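Local coordinates for protein flavodoxin (Aquifex aeolicus, PDB 2ARK) that probably shuttles electrons at low potential to a number of redox enzymes by means of a bound FMN cofactor, at residues A[154-157]-A[158-162]; A[175-178]-A[179-183]. All coordinates share one frame; numbering follows the deposited sequence.

Interaction 1: residues A[154-157]-A[158-162]; sequences CRRL and GRRLA
Arg156 and Arg160, one helical turn apart, set off in the same way: each carries CG anti to its own backbone N (chi1 -170° and -166°) and then bends at chi2 and chi3, which leaves the two chains side by side and pointing in the same direction. They meet where CD of Arg156 lies 3.9 Å from NH2 of Arg160, an oblique approach to the guanidinium. The two guanidinium planes are turned 49° from each other, and NH2 of Arg156 stands 4.9 Å from NH2 of Arg160. The shared carboxylate of Asp127 probably offsets the like charges, since its OD2 forms salt bridges with NH2 of both arginines; Glu152 pairs with Arg156, and Glu163 with Arg160.

Regular helical bonds run beneath this pair. Arg160 N gives a nearly straight bond to Arg156 O at 2.8 Å, and Leu161 N reaches Leu157 O at 2.9 Å. Methylene carbons settle over the same carbonyls: CB of Arg159 is 3.2 Å from Arg156 O, and CB of Leu161 is 3.4 Å from Leu157 O.

Helix 148-168 flanks the parallel sheet of the flavodoxin-like fold. Leu157 and Leu161 press on strand 90-97 and Leu161 also on strand 121-128, where Arg156 and Arg160 both touch Val125, while Cys154 and Ala162 lean on helix 17-30.

Interaction 2: residues A[175-178]-A[179-183]; sequences LLEK and IRKDP
Helix 175-181, a short C-terminal helix at the protein surface, carries this contact, in which the side chains of Leu176 and Arg180 pack against each other one turn apart. Both methyls of Leu176 come up to the Arg180 guanidinium: CD2 lies over one face, 3.3 Å above the plane and displaced toward the rim, with NE of Arg180 3.5 Å from CD2 of Leu176. The arginine chain gets there by running extended from CG to NE after CG starts beside the backbone N (chi1 -75°). Glu177 approaches from another direction, its OE2 near the guanidinium plane at the edge, but the salt bridge from OE2 to NH1 of Arg180 is long at 4.0 Å, and the carboxylate stands 82° from the guanidinium plane.

The helix follows helix 148-168 in the chain and packs on it through Ile179, which touches Arg160, Glu163 and Ile167, and through Leu175, which also meets Ile167. Along this inner side, CD2 of Leu175 is 4.3 Å from CD1 of Ile179. Leu176 and Arg180 meet the second subunit instead: Arg180 NE donates a hydrogen bond to Asp87 O of that subunit, and Leu176 packs on the same residue. Were Arg180 an alanine, the Asp87 carbonyl of the second subunit would probably lose this donor, the Leu176 methyls the guanidinium they pack against, and Glu177 a distant charge partner.

Three backbone bonds hold the turns, among them Arg180 N to Leu176 O at 2.9 Å and Lys181 N to Glu177 O at 3.1 Å, both more bent than the one from Ile179 N to Leu175 O. Further along, OD2 of Asp182 accepts a hydrogen bond from Ala184 N.

The two interactions lie one after the other along the chain, on successive helices, with their centres about 15 Å apart. They nevertheless touch, for NE of Arg160 lies 3.9 Å from CG2 of Ile179, so Arg160 takes part in interaction 1 and also packs against a residue of interaction 2. Arg185 touches both, packing on Arg160 and donating from NH2 to Ile179 O. Interaction 1 is a buried contact and interaction 2 a surface one that reaches the second subunit; their centres lie about 7 Å and about 20 Å, respectively, from the centre of the chain. A glycerol, probably from the crystallisation liquor, lies near each contact.

Interaction 1: residues A[154-157]-A[158-162]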
ATOM      1  N   CYS A 154       3.430  11.507  19.019  1.00 26.68           N
ATOM      2  CA  CYS A 154       4.045  12.531  18.184  1.00 27.62           C
ATOM      3  C   CYS A 154       5.443  12.804  18.631  1.00 27.30           C
ATOM      4  O   CYS A 154       6.353  12.840  17.835  1.00 28.74           O
ATOM      5  CB  CYS A 154       3.243  13.830  18.222  1.00 27.26           C
ATOM      6  SG  CYS A 154       1.640  13.729  17.380  1.00 32.23           S
ATOM      7  N   ARG A 155       5.606  12.993  19.919  1.00 27.38           N
ATOM      8  CA  ARG A 155       6.908  13.106  20.506  1.00 26.72           C
ATOM      9  C   ARG A 155       7.791  11.893  20.218  1.00 27.11           C
ATOM     10  O   ARG A 155       8.957  12.053  19.835  1.00 27.50           O
ATOM     11  CB  ARG A 155       6.759  13.312  21.998  1.00 26.80           C
ATOM     12  CG  ARG A 155       6.150  14.631  22.418  1.00 24.33           C
ATOM     13  CD  ARG A 155       6.419  14.865  23.930  1.00 24.91           C
ATOM     14  NE  ARG A 155       5.541  15.909  24.453  1.00 25.98           N
ATOM     15  CZ  ARG A 155       4.401  15.687  25.109  1.00 27.39           C
ATOM     16  NH1 ARG A 155       4.005  14.439  25.371  1.00 27.80           N
ATOM     17  NH2 ARG A 155       3.656  16.718  25.523  1.00 26.13           N
ATOM     18  N   ARG A 156       7.249  10.690  20.383  1.00 26.79           N
ATOM     19  CA  ARG A 156       8.049   9.478  20.188  1.00 27.07           C
ATOM     20  C   ARG A 156       8.648   9.342  18.778  1.00 27.67           C
ATOM     21  O   ARG A 156       9.808   8.906  18.625  1.00 27.82           O
ATOM     22  CB  ARG A 156       7.271   8.206  20.545  1.00 26.91           C
ATOM     23  CG  ARG A 156       8.163   6.960  20.594  1.00 26.45           C
ATOM     24  CD  ARG A 156       9.245   7.113  21.705  1.00 27.58           C
ATOM     25  NE  ARG A 156       8.616   7.644  22.906  1.00 25.84           N
ATOM     26  CZ  ARG A 156       8.062   6.902  23.856  1.00 23.61           C
ATOM     27  NH1 ARG A 156       7.490   7.492  24.882  1.00 20.60           N
ATOM     28  NH2 ARG A 156       8.098   5.583  23.794  1.00 22.53           N
ATOM     29  N   LEU A 157       7.852   9.700  17.764  1.00 27.44           N
ATOM     30  CA  LEU A 157       8.332   9.731  16.395  1.00 27.04           C
ATOM     31  C   LEU A 157       9.614  10.539  16.227  1.00 27.17           C
ATOM     32  O   LEU A 157      10.587  10.041  15.683  1.00 26.71           O
ATOM     33  CB  LEU A 157       7.251  10.247  15.451  1.00 26.38           C
ATOM     34  CG  LEU A 157       7.647  10.031  13.966  1.00 26.47           C
ATOM     35  CD1 LEU A 157       7.592   8.511  13.508  1.00 24.91           C
ATOM     36  CD2 LEU A 157       6.839  10.922  13.083  1.00 22.09           C
ATOM     37  N   GLY A 158       9.604  11.791  16.702  1.00 27.82           N
ATOM     38  CA  GLY A 158      10.755  12.677  16.593  1.00 27.25           C
ATOM     39  C   GLY A 158      11.942  12.172  17.385  1.00 27.27           C
ATOM     40  O   GLY A 158      13.088  12.293  16.931  1.00 27.50           O
ATOM     41  N   ARG A 159      11.652  11.626  18.571  1.00 26.86           N
ATOM     42  CA  ARG A 159      12.612  10.946  19.458  1.00 26.98           C
ATOM     43  C   ARG A 159      13.347   9.813  18.736  1.00 26.45           C
ATOM     44  O   ARG A 159      14.574   9.757  18.758  1.00 25.97           O
ATOM     45  CB  ARG A 159      11.857  10.315  20.634  1.00 27.03           C
ATOM     46  CG  ARG A 159      12.524  10.305  21.982  1.00 27.44           C
ATOM     47  CD  ARG A 159      14.017  10.025  22.026  1.00 31.19           C
ATOM     48  NE  ARG A 159      14.642  11.062  22.828  1.00 34.62           N
ATOM     49  CZ  ARG A 159      15.213  10.936  24.022  1.00 33.69           C
ATOM     50  NH1 ARG A 159      15.371   9.775  24.629  1.00 35.85           N
ATOM     51  NH2 ARG A 159      15.674  12.021  24.588  1.00 33.34           N
ATOM     52  N   ARG A 160      12.580   8.896  18.148  1.00 26.03           N
ATOM     53  CA  ARG A 160      13.156   7.768  17.438  1.00 26.18           C
ATOM     54  C   ARG A 160      13.905   8.223  16.186  1.00 26.78           C
ATOM     55  O   ARG A 160      14.959   7.682  15.859  1.00 27.67           O
ATOM     56  CB  ARG A 160      12.096   6.699  17.140  1.00 25.60           C
ATOM     57  CG  ARG A 160      12.652   5.322  16.700  1.00 24.74           C
ATOM     58  CD  ARG A 160      13.613   4.626  17.687  1.00 24.18           C
ATOM     59  NE  ARG A 160      13.263   4.823  19.100  1.00 26.91           N
ATOM     60  CZ  ARG A 160      12.246   4.223  19.738  1.00 26.23           C
ATOM     61  NH1 ARG A 160      11.450   3.361  19.107  1.00 22.81           N
ATOM     62  NH2 ARG A 160      12.028   4.495  21.020  1.00 24.64           N
ATOM     63  N   LEU A 161      13.370   9.229  15.494  1.00 27.11           N
ATOM     64  CA  LEU A 161      14.066   9.839  14.361  1.00 26.25           C
ATOM     65  C   LEU A 161      15.437  10.341  14.785  1.00 25.63           C
ATOM     66  O   LEU A 161      16.436  10.039  14.128  1.00 26.51           O
ATOM     67  CB  LEU A 161      13.260  11.001  13.809  1.00 25.96           C
ATOM     68  CG  LEU A 161      13.334  11.390  12.329  1.00 26.21           C
ATOM     69  CD1 LEU A 161      13.036  12.859  12.207  1.00 18.59           C
ATOM     70  CD2 LEU A 161      14.628  10.999  11.575  1.00 23.77           C
ATOM     71  N   ALA A 162      15.483  11.073  15.894  1.00 25.20           N
ATOM     72  CA  ALA A 162      16.721  11.684  16.375  1.00 24.90           C
ATOM     73  C   ALA A 162      17.699  10.606  16.828  1.00 25.25           C
ATOM     74  O   ALA A 162      18.910  10.717  16.611  1.00 25.53           O
ATOM     75  CB  ALA A 162      16.430  12.645  17.503  1.00 24.72           C
TER

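Interaction 2: residues A[175-178]-A[179-183]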
ATOM      1  N   LEU A 175      23.689   3.392  21.774  1.00 37.37           N
ATOM      2  CA  LEU A 175      22.267   3.693  21.890  1.00 36.85           C
ATOM      3  C   LEU A 175      21.355   2.590  21.372  1.00 35.95           C
ATOM      4  O   LEU A 175      20.191   2.512  21.775  1.00 35.91           O
ATOM      5  CB  LEU A 175      21.926   4.975  21.127  1.00 37.04           C
ATOM      6  CG  LEU A 175      21.615   6.272  21.876  1.00 38.93           C
ATOM      7  CD1 LEU A 175      21.165   7.365  20.891  1.00 37.65           C
ATOM      8  CD2 LEU A 175      20.578   6.049  22.994  1.00 40.08           C
ATOM      9  N   LEU A 176      21.856   1.761  20.462  1.00 34.77           N
ATOM     10  CA  LEU A 176      21.016   0.734  19.848  1.00 34.15           C
ATOM     11  C   LEU A 176      20.463  -0.220  20.912  1.00 34.02           C
ATOM     12  O   LEU A 176      19.241  -0.415  21.000  1.00 33.92           O
ATOM     13  CB  LEU A 176      21.785  -0.042  18.779  1.00 33.49           C
ATOM     14  CG  LEU A 176      21.159  -0.250  17.395  1.00 33.22           C
ATOM     15  CD1 LEU A 176      21.864  -1.433  16.731  1.00 31.24           C
ATOM     16  CD2 LEU A 176      19.638  -0.435  17.408  1.00 28.58           C
ATOM     17  N   GLU A 177      21.364  -0.772  21.727  1.00 33.82           N
ATOM     18  CA  GLU A 177      21.006  -1.699  22.793  1.00 33.83           C
ATOM     19  C   GLU A 177      20.230  -1.027  23.912  1.00 33.06           C
ATOM     20  O   GLU A 177      19.318  -1.620  24.480  1.00 32.90           O
ATOM     21  CB  GLU A 177      22.253  -2.403  23.345  1.00 34.45           C
ATOM     22  CG  GLU A 177      22.031  -3.870  23.791  1.00 37.45           C
ATOM     23  CD  GLU A 177      21.228  -4.714  22.762  1.00 41.80           C
ATOM     24  OE1 GLU A 177      20.501  -5.623  23.211  1.00 43.65           O
ATOM     25  OE2 GLU A 177      21.308  -4.478  21.519  1.00 41.68           O
ATOM     26  N   LYS A 178      20.596   0.203  24.238  1.00 32.62           N
ATOM     27  CA  LYS A 178      19.835   0.971  25.196  1.00 33.05           C
ATOM     28  C   LYS A 178      18.355   0.976  24.783  1.00 32.04           C
ATOM     29  O   LYS A 178      17.474   0.648  25.593  1.00 31.76           O
ATOM     30  CB  LYS A 178      20.377   2.399  25.293  1.00 33.08           C
ATOM     31  CG  LYS A 178      19.293   3.448  25.665  1.00 35.77           C
ATOM     32  CD  LYS A 178      19.851   4.821  26.125  1.00 35.86           C
ATOM     33  CE  LYS A 178      20.564   4.750  27.465  1.00 38.56           C
ATOM     34  NZ  LYS A 178      19.573   4.656  28.564  1.00 41.31           N
ATOM     35  N   ILE A 179      18.093   1.335  23.519  1.00 31.09           N
ATOM     36  CA  ILE A 179      16.741   1.417  23.007  1.00 29.87           C
ATOM     37  C   ILE A 179      16.064   0.049  22.959  1.00 29.64           C
ATOM     38  O   ILE A 179      14.904  -0.080  23.344  1.00 29.82           O
ATOM     39  CB  ILE A 179      16.669   2.147  21.642  1.00 30.20           C
ATOM     40  CG1 ILE A 179      17.050   3.627  21.798  1.00 29.37           C
ATOM     41  CG2 ILE A 179      15.263   2.041  21.008  1.00 28.18           C
ATOM     42  CD1 ILE A 179      17.617   4.232  20.496  1.00 29.24           C
ATOM     43  N   ARG A 180      16.788  -0.973  22.533  1.00 28.86           N
ATOM     44  CA  ARG A 180      16.174  -2.268  22.318  1.00 28.67           C
ATOM     45  C   ARG A 180      15.663  -2.883  23.600  1.00 29.19           C
ATOM     46  O   ARG A 180      14.640  -3.592  23.591  1.00 29.12           O
ATOM     47  CB  ARG A 180      17.135  -3.221  21.609  1.00 28.25           C
ATOM     48  CG  ARG A 180      17.275  -2.916  20.158  1.00 26.56           C
ATOM     49  CD  ARG A 180      18.337  -3.753  19.541  1.00 24.70           C
ATOM     50  NE  ARG A 180      18.315  -3.577  18.097  1.00 24.45           N
ATOM     51  CZ  ARG A 180      19.218  -4.064  17.255  1.00 23.00           C
ATOM     52  NH1 ARG A 180      20.243  -4.755  17.701  1.00 23.22           N
ATOM     53  NH2 ARG A 180      19.090  -3.842  15.961  1.00 24.00           N
ATOM     54  N   LYS A 181      16.371  -2.583  24.694  1.00 29.77           N
ATOM     55  CA  LYS A 181      16.149  -3.195  26.003  1.00 30.01           C
ATOM     56  C   LYS A 181      15.399  -2.287  26.988  1.00 29.72           C
ATOM     57  O   LYS A 181      15.104  -2.700  28.122  1.00 29.23           O
ATOM     58  CB  LYS A 181      17.487  -3.666  26.592  1.00 30.51           C
ATOM     59  CG  LYS A 181      18.299  -4.598  25.671  1.00 32.00           C
ATOM     60  CD  LYS A 181      17.707  -6.031  25.546  1.00 33.95           C
ATOM     61  CE  LYS A 181      18.750  -7.030  24.986  1.00 32.93           C
ATOM     62  NZ  LYS A 181      18.618  -8.437  25.494  1.00 33.44           N
ATOM     63  N   ASP A 182      15.077  -1.073  26.534  1.00 29.42           N
ATOM     64  CA  ASP A 182      14.327  -0.092  27.327  1.00 29.71           C
ATOM     65  C   ASP A 182      12.852  -0.465  27.589  1.00 29.50           C
ATOM     66  O   ASP A 182      12.035  -0.451  26.659  1.00 29.86           O
ATOM     67  CB  ASP A 182      14.405   1.293  26.683  1.00 29.86           C
ATOM     68  CG  ASP A 182      13.755   2.381  27.533  1.00 30.25           C
ATOM     69  OD1 ASP A 182      13.634   3.516  27.051  1.00 34.00           O
ATOM     70  OD2 ASP A 182      13.363   2.124  28.685  1.00 31.75           O
ATOM     71  N   PRO A 183      12.509  -0.781  28.861  1.00 28.89           N
ATOM     72  CA  PRO A 183      11.132  -1.176  29.207  1.00 28.59           C
ATOM     73  C   PRO A 183      10.063  -0.056  29.091  1.00 28.14           C
ATOM     74  O   PRO A 183       8.883  -0.359  28.902  1.00 28.33           O
ATOM     75  CB  PRO A 183      11.257  -1.702  30.644  1.00 28.09           C
ATOM     76  CG  PRO A 183      12.477  -1.048  31.192  1.00 28.69           C
ATOM     77  CD  PRO A 183      13.406  -0.792  30.035  1.00 29.00           C
TER